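Local coordinates for protein peroxinectin A (Dictyostelium discoideum, PDB 6ERC) that uses hydrogen peroxide at its heme to oxidise phenolic donors and also acts on iodide and thiocyanate, at residues F278-V292 with Y459-W472. Sequence-based numbering, arbitrary orientation.
Sequences FPSYTGYDANVNAQV and YEQFFRTRAGDRFW
Arg464 and Arg466 reach from the last turns of helix 452-467 to backbone carbonyls of the loop 278-292, which joins helices 247-275 and 294-300 in this animal heme peroxidase fold. Packing is tight where Gly468 leaves the helix: its CA lies 3.6 Å from Val288 O, and a side chain there would strike that carbonyl. Beside it Val288 CG1, anti to its own N (chi1 168°), rests on Arg464 CA and Ala467 CB. The Arg464 guanidinium uses NH2 twice, in its own plane, toward Asn289 O at 2.9 Å and Gln291 O, while NE and NH1 grip the Glu460 carboxylate side-on. A methionine at Arg464 would probably leave both carbonyls without these donors and Glu460 without its charged mate. Arg466 NH2 meets Pro279 O at 2.8 Å, from above the carbonyl plane; Phe278 CE2 lies over the rim of one guanidinium face and Tyr281 N over that of the opposite one. Trp472 CD1 sits over the centre of the Tyr281 ring. By contrast, ordered water meets the partly exposed Tyr284 side: one water links Val288 O, Ala290 N and Gly468 O, and another lies within bonding distance of Tyr284 OH and probably donates to Gly468 O. Over the Tyr284 ring, Arg470 CA makes a CH-pi contact, 3.7 Å from the centroid.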
ATOM      1  N   PHE A 278      17.988  -8.969   0.263  1.00 55.48           N
ATOM      2  CA  PHE A 278      17.501  -8.925  -1.110  1.00 54.35           C
ATOM      3  C   PHE A 278      18.691  -8.932  -2.062  1.00 55.37           C
ATOM      4  O   PHE A 278      19.675  -8.221  -1.823  1.00 56.62           O
ATOM      5  CB  PHE A 278      16.631  -7.690  -1.347  1.00 53.92           C
ATOM      6  CG  PHE A 278      15.689  -7.830  -2.509  1.00 53.56           C
ATOM      7  CD1 PHE A 278      14.528  -8.575  -2.389  1.00 53.20           C
ATOM      8  CD2 PHE A 278      15.968  -7.223  -3.722  1.00 53.00           C
ATOM      9  CE1 PHE A 278      13.659  -8.711  -3.457  1.00 52.76           C
ATOM     10  CE2 PHE A 278      15.102  -7.356  -4.794  1.00 52.98           C
ATOM     11  CZ  PHE A 278      13.948  -8.100  -4.661  1.00 52.37           C
ATOM     12  N   PRO A 279      18.649  -9.712  -3.143  1.00 54.29           N
ATOM     13  CA  PRO A 279      19.801  -9.767  -4.046  1.00 54.62           C
ATOM     14  C   PRO A 279      20.081  -8.417  -4.687  1.00 54.37           C
ATOM     15  O   PRO A 279      19.230  -7.527  -4.743  1.00 52.30           O
ATOM     16  CB  PRO A 279      19.386 -10.809  -5.091  1.00 54.39           C
ATOM     17  CG  PRO A 279      17.904 -10.791  -5.063  1.00 52.92           C
ATOM     18  CD  PRO A 279      17.543 -10.552  -3.631  1.00 53.40           C
ATOM     19  N   SER A 280      21.305  -8.279  -5.181  1.00 54.81           N
ATOM     20  CA  SER A 280      21.732  -7.047  -5.818  1.00 53.65           C
ATOM     21  C   SER A 280      21.220  -6.974  -7.252  1.00 53.41           C
ATOM     22  O   SER A 280      21.019  -7.993  -7.918  1.00 53.46           O
ATOM     23  CB  SER A 280      23.255  -6.949  -5.786  1.00 55.94           C
ATOM     24  OG  SER A 280      23.845  -8.187  -6.144  1.00 56.87           O
ATOM     25  N   TYR A 281      21.006  -5.744  -7.719  1.00 54.89           N
ATOM     26  CA  TYR A 281      20.507  -5.506  -9.070  1.00 53.10           C
ATOM     27  C   TYR A 281      21.399  -6.188 -10.100  1.00 53.49           C
ATOM     28  O   TYR A 281      22.626  -6.197  -9.974  1.00 54.43           O
ATOM     29  CB  TYR A 281      20.443  -3.999  -9.328  1.00 53.82           C
ATOM     30  CG  TYR A 281      19.833  -3.577 -10.647  1.00 54.18           C
ATOM     31  CD1 TYR A 281      18.542  -3.949 -10.991  1.00 54.18           C
ATOM     32  CD2 TYR A 281      20.537  -2.770 -11.533  1.00 53.72           C
ATOM     33  CE1 TYR A 281      17.976  -3.549 -12.192  1.00 53.55           C
ATOM     34  CE2 TYR A 281      19.982  -2.364 -12.731  1.00 53.24           C
ATOM     35  CZ  TYR A 281      18.702  -2.756 -13.056  1.00 55.76           C
ATOM     36  OH  TYR A 281      18.145  -2.355 -14.250  1.00 56.87           O
ATOM     37  N   THR A 282      20.772  -6.772 -11.124  1.00 54.05           N
ATOM     38  CA  THR A 282      21.489  -7.483 -12.179  1.00 54.64           C
ATOM     39  C   THR A 282      21.256  -6.887 -13.564  1.00 55.82           C
ATOM     40  O   THR A 282      21.570  -7.541 -14.566  1.00 55.79           O
ATOM     41  CB  THR A 282      21.095  -8.962 -12.196  1.00 54.39           C
ATOM     42  OG1 THR A 282      19.686  -9.078 -12.423  1.00 54.79           O
ATOM     43  CG2 THR A 282      21.458  -9.630 -10.881  1.00 55.51           C
ATOM     44  N   GLY A 283      20.713  -5.677 -13.653  1.00 55.37           N
ATOM     45  CA  GLY A 283      20.536  -5.019 -14.929  1.00 54.44           C
ATOM     46  C   GLY A 283      19.104  -5.104 -15.435  1.00 55.90           C
ATOM     47  O   GLY A 283      18.318  -5.975 -15.050  1.00 56.30           O
ATOM     48  N   TYR A 284      18.770  -4.175 -16.327  1.00 54.04           N
ATOM     49  CA  TYR A 284      17.432  -4.126 -16.901  1.00 53.96           C
ATOM     50  C   TYR A 284      17.230  -5.274 -17.879  1.00 54.00           C
ATOM     51  O   TYR A 284      18.086  -5.541 -18.727  1.00 54.54           O
ATOM     52  CB  TYR A 284      17.212  -2.788 -17.604  1.00 55.20           C
ATOM     53  CG  TYR A 284      15.962  -2.734 -18.453  1.00 55.31           C
ATOM     54  CD1 TYR A 284      14.701  -2.782 -17.875  1.00 54.51           C
ATOM     55  CD2 TYR A 284      16.044  -2.622 -19.835  1.00 55.02           C
ATOM     56  CE1 TYR A 284      13.557  -2.727 -18.652  1.00 55.05           C
ATOM     57  CE2 TYR A 284      14.909  -2.565 -20.618  1.00 54.65           C
ATOM     58  CZ  TYR A 284      13.669  -2.618 -20.023  1.00 55.45           C
ATOM     59  OH  TYR A 284      12.536  -2.561 -20.802  1.00 56.17           O
ATOM     60  N   ASP A 285      16.092  -5.951 -17.758  1.00 54.50           N
ATOM     61  CA  ASP A 285      15.718  -7.049 -18.644  1.00 53.27           C
ATOM     62  C   ASP A 285      14.461  -6.632 -19.396  1.00 53.80           C
ATOM     63  O   ASP A 285      13.390  -6.496 -18.796  1.00 53.94           O
ATOM     64  CB  ASP A 285      15.489  -8.331 -17.846  1.00 53.56           C
ATOM     65  CG  ASP A 285      15.426  -9.567 -18.723  1.00 54.88           C
ATOM     66  OD1 ASP A 285      14.908  -9.479 -19.857  1.00 56.00           O
ATOM     67  OD2 ASP A 285      15.896 -10.632 -18.272  1.00 54.51           O
ATOM     68  N   ALA A 286      14.592  -6.425 -20.708  1.00 54.23           N
ATOM     69  CA  ALA A 286      13.458  -5.992 -21.517  1.00 55.20           C
ATOM     70  C   ALA A 286      12.381  -7.059 -21.652  1.00 56.46           C
ATOM     71  O   ALA A 286      11.285  -6.747 -22.129  1.00 56.89           O
ATOM     72  CB  ALA A 286      13.932  -5.579 -22.910  1.00 56.26           C
ATOM     73  N   ASN A 287      12.662  -8.300 -21.259  1.00 55.07           N
ATOM     74  CA  ASN A 287      11.679  -9.370 -21.327  1.00 56.11           C
ATOM     75  C   ASN A 287      10.904  -9.555 -20.028  1.00 56.54           C
ATOM     76  O   ASN A 287       9.976 -10.371 -19.992  1.00 56.60           O
ATOM     77  CB  ASN A 287      12.366 -10.685 -21.694  1.00 56.15           C
ATOM     78  CG  ASN A 287      13.093 -10.609 -23.017  1.00 58.75           C
ATOM     79  OD1 ASN A 287      12.634  -9.952 -23.952  1.00 58.99           O
ATOM     80  ND2 ASN A 287      14.240 -11.276 -23.104  1.00 59.79           N
ATOM     81  N   VAL A 288      11.260  -8.837 -18.969  1.00 54.23           N
ATOM     82  CA  VAL A 288      10.581  -8.947 -17.685  1.00 52.43           C
ATOM     83  C   VAL A 288       9.419  -7.967 -17.653  1.00 53.81           C
ATOM     84  O   VAL A 288       9.555  -6.800 -18.043  1.00 54.36           O
ATOM     85  CB  VAL A 288      11.563  -8.689 -16.527  1.00 51.34           C
ATOM     86  CG1 VAL A 288      10.825  -8.506 -15.206  1.00 52.29           C
ATOM     87  CG2 VAL A 288      12.550  -9.837 -16.422  1.00 52.15           C
ATOM     88  N   ASN A 289       8.269  -8.440 -17.179  1.00 53.19           N
ATOM     89  CA  ASN A 289       7.075  -7.617 -17.047  1.00 53.39           C
ATOM     90  C   ASN A 289       6.974  -7.123 -15.609  1.00 52.25           C
ATOM     91  O   ASN A 289       6.884  -7.929 -14.676  1.00 51.16           O
ATOM     92  CB  ASN A 289       5.824  -8.404 -17.439  1.00 52.71           C
ATOM     93  CG  ASN A 289       4.571  -7.550 -17.436  1.00 52.66           C
ATOM     94  OD1 ASN A 289       4.626  -6.344 -17.211  1.00 53.42           O
ATOM     95  ND2 ASN A 289       3.432  -8.175 -17.699  1.00 54.22           N
ATOM     96  N   ALA A 290       6.997  -5.803 -15.434  1.00 54.24           N
ATOM     97  CA  ALA A 290       6.920  -5.195 -14.112  1.00 53.31           C
ATOM     98  C   ALA A 290       5.495  -5.081 -13.587  1.00 52.55           C
ATOM     99  O   ALA A 290       5.313  -4.675 -12.434  1.00 52.04           O
ATOM    100  CB  ALA A 290       7.559  -3.805 -14.143  1.00 53.94           C
ATOM    101  N   GLN A 291       4.490  -5.420 -14.397  1.00 53.36           N
ATOM    102  CA  GLN A 291       3.100  -5.304 -13.978  1.00 52.57           C
ATOM    103  C   GLN A 291       2.877  -6.028 -12.656  1.00 52.52           C
ATOM    104  O   GLN A 291       3.457  -7.087 -12.404  1.00 51.23           O
ATOM    105  CB  GLN A 291       2.182  -5.880 -15.059  1.00 53.56           C
ATOM    106  CG  GLN A 291       0.693  -5.703 -14.795  1.00 54.66           C
ATOM    107  CD  GLN A 291       0.211  -4.294 -15.066  1.00 55.76           C
ATOM    108  OE1 GLN A 291       0.713  -3.615 -15.962  1.00 57.44           O
ATOM    109  NE2 GLN A 291      -0.772  -3.847 -14.295  1.00 54.86           N
ATOM    110  N   VAL A 292       2.030  -5.444 -11.805  1.00 51.80           N
ATOM    111  CA  VAL A 292       1.762  -6.028 -10.497  1.00 53.23           C
ATOM    112  C   VAL A 292       0.945  -7.305 -10.659  1.00 53.53           C
ATOM    113  O   VAL A 292       0.077  -7.406 -11.536  1.00 53.26           O
ATOM    114  CB  VAL A 292       1.036  -5.015  -9.595  1.00 54.05           C
ATOM    115  CG1 VAL A 292       0.637  -5.660  -8.263  1.00 52.50           C
ATOM    116  CG2 VAL A 292       1.907  -3.792  -9.357  1.00 52.39           C
ATOM    117  N   TYR A 459       8.691 -11.389  -2.729  1.00 51.70           N
ATOM    118  CA  TYR A 459       9.987 -11.489  -3.388  1.00 51.59           C
ATOM    119  C   TYR A 459       9.828 -11.496  -4.900  1.00 51.06           C
ATOM    120  O   TYR A 459      10.588 -10.834  -5.618  1.00 52.76           O
ATOM    121  CB  TYR A 459      10.713 -12.753  -2.923  1.00 52.78           C
ATOM    122  CG  TYR A 459      12.093 -12.928  -3.520  1.00 52.07           C
ATOM    123  CD1 TYR A 459      12.260 -13.443  -4.800  1.00 51.91           C
ATOM    124  CD2 TYR A 459      13.228 -12.587  -2.800  1.00 52.78           C
ATOM    125  CE1 TYR A 459      13.516 -13.605  -5.347  1.00 53.15           C
ATOM    126  CE2 TYR A 459      14.491 -12.747  -3.339  1.00 53.20           C
ATOM    127  CZ  TYR A 459      14.629 -13.256  -4.613  1.00 53.51           C
ATOM    128  OH  TYR A 459      15.885 -13.417  -5.156  1.00 54.43           O
ATOM    129  N   GLU A 460       8.834 -12.230  -5.402  1.00 50.45           N
ATOM    130  CA  GLU A 460       8.676 -12.384  -6.843  1.00 51.28           C
ATOM    131  C   GLU A 460       8.250 -11.075  -7.496  1.00 51.04           C
ATOM    132  O   GLU A 460       8.669 -10.771  -8.620  1.00 51.13           O
ATOM    133  CB  GLU A 460       7.666 -13.495  -7.132  1.00 50.51           C
ATOM    134  CG  GLU A 460       7.668 -13.989  -8.573  1.00 51.73           C
ATOM    135  CD  GLU A 460       6.836 -13.128  -9.505  1.00 50.84           C
ATOM    136  OE1 GLU A 460       5.958 -12.385  -9.014  1.00 50.06           O
ATOM    137  OE2 GLU A 460       7.059 -13.194 -10.732  1.00 50.93           O
ATOM    138  N   GLN A 461       7.426 -10.282  -6.809  1.00 49.67           N
ATOM    139  CA  GLN A 461       6.953  -9.028  -7.385  1.00 49.89           C
ATOM    140  C   GLN A 461       8.087  -8.016  -7.504  1.00 49.57           C
ATOM    141  O   GLN A 461       8.359  -7.493  -8.591  1.00 48.68           O
ATOM    142  CB  GLN A 461       5.815  -8.457  -6.535  1.00 49.71           C
ATOM    143  CG  GLN A 461       5.265  -7.139  -7.057  1.00 48.90           C
ATOM    144  CD  GLN A 461       4.724  -7.257  -8.463  1.00 50.12           C
ATOM    145  OE1 GLN A 461       3.687  -7.878  -8.692  1.00 52.02           O
ATOM    146  NE2 GLN A 461       5.429  -6.669  -9.418  1.00 50.73           N
ATOM    147  N   PHE A 462       8.759  -7.721  -6.391  1.00 48.50           N
ATOM    148  CA  PHE A 462       9.748  -6.651  -6.395  1.00 50.86           C
ATOM    149  C   PHE A 462      10.972  -6.990  -7.235  1.00 50.90           C
ATOM    150  O   PHE A 462      11.697  -6.079  -7.647  1.00 47.80           O
ATOM    151  CB  PHE A 462      10.153  -6.312  -4.963  1.00 48.85           C
ATOM    152  CG  PHE A 462       9.119  -5.511  -4.224  1.00 48.76           C
ATOM    153  CD1 PHE A 462       8.806  -4.224  -4.628  1.00 49.05           C
ATOM    154  CD2 PHE A 462       8.456  -6.044  -3.134  1.00 49.03           C
ATOM    155  CE1 PHE A 462       7.853  -3.484  -3.957  1.00 49.06           C
ATOM    156  CE2 PHE A 462       7.504  -5.306  -2.459  1.00 48.93           C
ATOM    157  CZ  PHE A 462       7.204  -4.025  -2.869  1.00 48.37           C
ATOM    158  N   PHE A 463      11.218  -8.269  -7.513  1.00 51.15           N
ATOM    159  CA  PHE A 463      12.237  -8.602  -8.498  1.00 50.04           C
ATOM    160  C   PHE A 463      11.856  -8.063  -9.869  1.00 51.17           C
ATOM    161  O   PHE A 463      12.709  -7.563 -10.611  1.00 52.65           O
ATOM    162  CB  PHE A 463      12.441 -10.113  -8.562  1.00 50.40           C
ATOM    163  CG  PHE A 463      13.509 -10.533  -9.525  1.00 50.21           C
ATOM    164  CD1 PHE A 463      13.207 -10.779 -10.853  1.00 50.88           C
ATOM    165  CD2 PHE A 463      14.820 -10.676  -9.104  1.00 51.84           C
ATOM    166  CE1 PHE A 463      14.190 -11.166 -11.740  1.00 51.15           C
ATOM    167  CE2 PHE A 463      15.806 -11.061  -9.985  1.00 53.29           C
ATOM    168  CZ  PHE A 463      15.490 -11.307 -11.307  1.00 52.90           C
ATOM    169  N   ARG A 464      10.571  -8.145 -10.218  1.00 51.26           N
ATOM    170  CA  ARG A 464      10.138  -7.734 -11.547  1.00 52.22           C
ATOM    171  C   ARG A 464      10.037  -6.217 -11.668  1.00 51.24           C
ATOM    172  O   ARG A 464      10.460  -5.651 -12.682  1.00 53.10           O
ATOM    173  CB  ARG A 464       8.803  -8.395 -11.891  1.00 50.80           C
ATOM    174  CG  ARG A 464       8.937  -9.880 -12.203  1.00 52.55           C
ATOM    175  CD  ARG A 464       7.629 -10.502 -12.663  1.00 50.46           C
ATOM    176  NE  ARG A 464       6.628 -10.537 -11.600  1.00 49.55           N
ATOM    177  CZ  ARG A 464       5.633  -9.666 -11.455  1.00 50.41           C
ATOM    178  NH1 ARG A 464       4.781  -9.803 -10.447  1.00 50.88           N
ATOM    179  NH2 ARG A 464       5.478  -8.664 -12.307  1.00 50.87           N
ATOM    180  N   THR A 465       9.493  -5.536 -10.656  1.00 50.21           N
ATOM    181  CA  THR A 465       9.361  -4.084 -10.752  1.00 53.95           C
ATOM    182  C   THR A 465      10.705  -3.363 -10.714  1.00 51.91           C
ATOM    183  O   THR A 465      10.743  -2.156 -10.968  1.00 51.63           O
ATOM    184  CB  THR A 465       8.458  -3.539  -9.641  1.00 52.96           C
ATOM    185  OG1 THR A 465       8.738  -4.210  -8.408  1.00 52.88           O
ATOM    186  CG2 THR A 465       6.989  -3.719 -10.016  1.00 52.53           C
ATOM    187  N   ARG A 466      11.794  -4.064 -10.402  1.00 51.44           N
ATOM    188  CA  ARG A 466      13.143  -3.543 -10.583  1.00 50.23           C
ATOM    189  C   ARG A 466      13.749  -3.978 -11.911  1.00 52.03           C
ATOM    190  O   ARG A 466      14.254  -3.143 -12.668  1.00 53.45           O
ATOM    191  CB  ARG A 466      14.044  -3.998  -9.428  1.00 51.40           C
ATOM    192  CG  ARG A 466      15.519  -3.692  -9.638  1.00 50.09           C
ATOM    193  CD  ARG A 466      16.332  -3.884  -8.366  1.00 49.55           C
ATOM    194  NE  ARG A 466      16.709  -5.278  -8.149  1.00 51.69           N
ATOM    195  CZ  ARG A 466      17.429  -5.712  -7.117  1.00 51.94           C
ATOM    196  NH1 ARG A 466      17.857  -4.861  -6.191  1.00 53.04           N
ATOM    197  NH2 ARG A 466      17.726  -6.998  -7.006  1.00 50.56           N
ATOM    198  N   ALA A 467      13.700  -5.278 -12.213  1.00 51.70           N
ATOM    199  CA  ALA A 467      14.324  -5.789 -13.428  1.00 52.03           C
ATOM    200  C   ALA A 467      13.590  -5.330 -14.680  1.00 52.44           C
ATOM    201  O   ALA A 467      14.224  -5.102 -15.717  1.00 53.60           O
ATOM    202  CB  ALA A 467      14.384  -7.314 -13.377  1.00 52.51           C
ATOM    203  N   GLY A 468      12.270  -5.196 -14.611  1.00 51.59           N
ATOM    204  CA  GLY A 468      11.493  -4.751 -15.749  1.00 53.42           C
ATOM    205  C   GLY A 468      11.399  -3.254 -15.916  1.00 53.22           C
ATOM    206  O   GLY A 468      10.698  -2.783 -16.816  1.00 52.96           O
ATOM    207  N   ASP A 469      12.088  -2.487 -15.076  1.00 53.01           N
ATOM    208  CA  ASP A 469      12.038  -1.032 -15.119  1.00 54.52           C
ATOM    209  C   ASP A 469      13.217  -0.511 -15.935  1.00 55.06           C
ATOM    210  O   ASP A 469      14.379  -0.708 -15.559  1.00 52.22           O
ATOM    211  CB  ASP A 469      12.056  -0.452 -13.705  1.00 53.43           C
ATOM    212  CG  ASP A 469      11.772   1.035 -13.681  1.00 53.84           C
ATOM    213  OD1 ASP A 469      11.742   1.661 -14.760  1.00 54.46           O
ATOM    214  OD2 ASP A 469      11.571   1.580 -12.577  1.00 53.74           O
ATOM    215  N   ARG A 470      12.910   0.152 -17.054  1.00 54.67           N
ATOM    216  CA  ARG A 470      13.952   0.690 -17.921  1.00 55.90           C
ATOM    217  C   ARG A 470      14.608   1.923 -17.310  1.00 56.06           C
ATOM    218  O   ARG A 470      15.765   2.225 -17.620  1.00 54.21           O
ATOM    219  CB  ARG A 470      13.360   1.017 -19.296  1.00 55.69           C
ATOM    220  CG  ARG A 470      14.378   1.467 -20.337  1.00 56.88           C
ATOM    221  CD  ARG A 470      13.771   1.503 -21.737  1.00 57.43           C
ATOM    222  NE  ARG A 470      12.722   2.513 -21.873  1.00 57.50           N
ATOM    223  CZ  ARG A 470      12.900   3.743 -22.353  1.00 57.92           C
ATOM    224  NH1 ARG A 470      14.095   4.147 -22.759  1.00 58.97           N
ATOM    225  NH2 ARG A 470      11.873   4.577 -22.430  1.00 58.57           N
ATOM    226  N   PHE A 471      13.894   2.636 -16.440  1.00 56.67           N
ATOM    227  CA  PHE A 471      14.406   3.830 -15.785  1.00 56.66           C
ATOM    228  C   PHE A 471      14.898   3.555 -14.365  1.00 56.32           C
ATOM    229  O   PHE A 471      14.975   4.483 -13.552  1.00 56.04           O
ATOM    230  CB  PHE A 471      13.327   4.915 -15.758  1.00 57.70           C
ATOM    231  CG  PHE A 471      12.985   5.480 -17.111  1.00 58.76           C
ATOM    232  CD1 PHE A 471      12.178   4.776 -17.989  1.00 57.45           C
ATOM    233  CD2 PHE A 471      13.453   6.728 -17.494  1.00 57.54           C
ATOM    234  CE1 PHE A 471      11.856   5.298 -19.228  1.00 58.63           C
ATOM    235  CE2 PHE A 471      13.132   7.255 -18.730  1.00 57.79           C
ATOM    236  CZ  PHE A 471      12.333   6.540 -19.598  1.00 58.75           C
ATOM    237  N   TRP A 472      15.221   2.302 -14.044  1.00 55.17           N
ATOM    238  CA  TRP A 472      15.697   1.984 -12.705  1.00 54.14           C
ATOM    239  C   TRP A 472      16.995   2.731 -12.423  1.00 55.32           C
ATOM    240  O   TRP A 472      17.893   2.793 -13.266  1.00 54.49           O
ATOM    241  CB  TRP A 472      15.904   0.476 -12.552  1.00 53.16           C
ATOM    242  CG  TRP A 472      16.220   0.085 -11.144  1.00 53.32           C
ATOM    243  CD1 TRP A 472      17.433  -0.293 -10.647  1.00 53.88           C
ATOM    244  CD2 TRP A 472      15.308   0.055 -10.042  1.00 53.31           C
ATOM    245  NE1 TRP A 472      17.332  -0.562  -9.302  1.00 52.31           N
ATOM    246  CE2 TRP A 472      16.035  -0.353  -8.907  1.00 52.58           C
ATOM    247  CE3 TRP A 472      13.944   0.332  -9.906  1.00 52.53           C
ATOM    248  CZ2 TRP A 472      15.445  -0.497  -7.655  1.00 52.35           C
ATOM    249  CZ3 TRP A 472      13.361   0.191  -8.663  1.00 51.17           C
ATOM    250  CH2 TRP A 472      14.109  -0.218  -7.554  1.00 51.61           C
TER
HETATM  251  O   HOH W   1      10.464  -1.867 -19.508  1.00 47.26           O
HETATM  252  O   HOH W   2       7.960  -4.144 -17.703  1.00 42.95           O